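Tyrosine-protein phosphatase non-receptor type 18 (Homo sapiens, PDB 2OC3) removes phosphate from phosphotyrosine in proteins, acting on autophosphorylated tyrosine kinases, through the classical phosphatase catalytic domain modelled here. Local coordinates at residues I131-R136 against C230-A235. Sequence-based numbering, arbitrary orientation.
Sequences ILMACR and CVHCSA
Met133 CA lies over one face of the His232 imidazole, 4.1 Å from the ring centroid and close to the ring normal, while Ile131 CG2 sits at the ring's edge, 3.9 Å from His232 CD2. With Met133 CG anti to the backbone N (chi1 170°) and the chain extended beyond it, the thioether runs past the CE1–NE2 side: Met133 CG approaches His232 CE1 to 3.4 Å, and SD follows obliquely. With His232 CG between its own backbone N and carbonyl carbon (chi1 76°), the ring end comes nearer the 131-136 segment.

Both nitrogens of the ring are engaged. His232 ND1 donates in the ring plane to a lone pair of Cys233 O at 3.0 Å, a nearly straight bond, and NE2 is hydrogen-bonded to Tyr148 OH; two bonds, one at each ring nitrogen, fix the ring's rotation. The two strands, 130-133 and 229-232, run parallel as neighbours in the central sheet, joined by Leu132 N to Cys230 O, His232 N to Leu132 O and Ala134 N to His232 O. On the face away from the imidazole, Leu132 CD1 meets Val231 CG2 at 4.2 Å.

Past the strand ends, Cys135 SG rests 3.6 Å from Cys233 C, against the start of the phosphate-binding loop, and Ala134 O accepts a bond from Arg239 NH1, an arginine of that loop. Ser234 OG is held by Tyr66 OH and Arg144 O. The chemistry is that of the HCX5R signature of tyrosine phosphatases: the histidine grips the carbonyl of Cys233, the predicted phosphocysteine nucleophile, and so would fix the backbone that carries the Cys233 sulfur.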
# COMPACT_ATOMS: atom_id res chain seq x y z
N ILE A 131 7.30 2.04 -5.49
CA ILE A 131 6.62 0.94 -4.82
C ILE A 131 7.07 0.88 -3.35
O ILE A 131 8.30 0.98 -3.08
CB ILE A 131 6.97 -0.39 -5.46
CG1 ILE A 131 6.61 -0.42 -6.95
CG2 ILE A 131 6.31 -1.60 -4.73
CD1 ILE A 131 7.24 -1.59 -7.68
N LEU A 132 6.13 0.77 -2.42
CA LEU A 132 6.45 0.55 -1.03
C LEU A 132 5.97 -0.83 -0.67
O LEU A 132 4.77 -1.08 -0.76
CB LEU A 132 5.76 1.58 -0.13
CG LEU A 132 6.19 3.06 -0.26
CD1 LEU A 132 5.54 3.79 -1.39
CD2 LEU A 132 5.92 3.81 1.06
N MET A 133 6.86 -1.69 -0.19
CA MET A 133 6.59 -3.08 0.16
C MET A 133 6.79 -3.21 1.67
O MET A 133 7.87 -2.90 2.19
CB MET A 133 7.56 -4.04 -0.56
CG MET A 133 7.49 -5.45 -0.06
SD MET A 133 8.42 -6.51 -1.17
CE MET A 133 8.25 -8.13 -0.40
N ALA A 134 5.75 -3.63 2.41
CA ALA A 134 5.82 -3.69 3.86
C ALA A 134 5.76 -5.09 4.36
O ALA A 134 5.04 -5.36 5.33
CB ALA A 134 4.66 -2.89 4.51
N CYS A 135 6.47 -6.00 3.70
CA CYS A 135 6.59 -7.37 4.18
C CYS A 135 7.87 -7.94 3.58
O CYS A 135 8.53 -7.33 2.75
CB CYS A 135 5.37 -8.21 3.79
SG CYS A 135 5.20 -8.64 2.08
N ARG A 136 8.22 -9.13 4.05
CA ARG A 136 9.30 -9.92 3.44
C ARG A 136 8.70 -10.99 2.54
O ARG A 136 7.54 -11.35 2.71
CB ARG A 136 10.13 -10.60 4.51
CG ARG A 136 10.99 -9.63 5.34
CD ARG A 136 11.55 -10.31 6.57
NE ARG A 136 10.52 -10.64 7.54
CZ ARG A 136 10.46 -11.73 8.30
NH1 ARG A 136 11.39 -12.68 8.18
NH2 ARG A 136 9.42 -11.87 9.12
N CYS A 230 2.44 2.90 -5.31
CA CYS A 230 2.00 1.50 -5.24
C CYS A 230 2.45 0.96 -3.89
O CYS A 230 3.64 0.91 -3.60
CB CYS A 230 2.62 0.70 -6.35
SG CYS A 230 2.08 -1.05 -6.28
N VAL A 231 1.50 0.59 -3.03
CA VAL A 231 1.77 0.18 -1.65
C VAL A 231 1.25 -1.22 -1.47
O VAL A 231 0.10 -1.51 -1.83
CB VAL A 231 1.16 1.15 -0.62
CG1 VAL A 231 1.62 0.79 0.80
CG2 VAL A 231 1.50 2.65 -0.95
N HIS A 232 2.04 -2.11 -0.90
CA HIS A 232 1.57 -3.46 -0.68
C HIS A 232 2.25 -4.11 0.50
O HIS A 232 3.31 -3.67 0.91
CB HIS A 232 1.73 -4.36 -1.91
CG HIS A 232 3.14 -4.82 -2.16
ND1 HIS A 232 3.65 -6.01 -1.65
CD2 HIS A 232 4.12 -4.28 -2.92
CE1 HIS A 232 4.90 -6.15 -2.07
NE2 HIS A 232 5.21 -5.12 -2.86
N CYS A 233 1.61 -5.12 1.06
CA CYS A 233 2.20 -5.99 2.04
C CYS A 233 1.91 -7.39 1.53
O CYS A 233 2.15 -7.64 0.33
CB CYS A 233 1.74 -5.64 3.43
SG CYS A 233 -0.05 -5.54 3.71
N SER A 234 1.55 -8.34 2.38
CA SER A 234 1.15 -9.63 1.85
C SER A 234 -0.32 -9.59 1.39
O SER A 234 -0.59 -9.84 0.24
CB SER A 234 1.38 -10.73 2.88
OG SER A 234 1.05 -12.01 2.39
N ALA A 235 -1.25 -9.31 2.30
CA ALA A 235 -2.66 -9.17 1.89
C ALA A 235 -3.01 -7.85 1.27
O ALA A 235 -4.01 -7.76 0.56
CB ALA A 235 -3.60 -9.46 3.07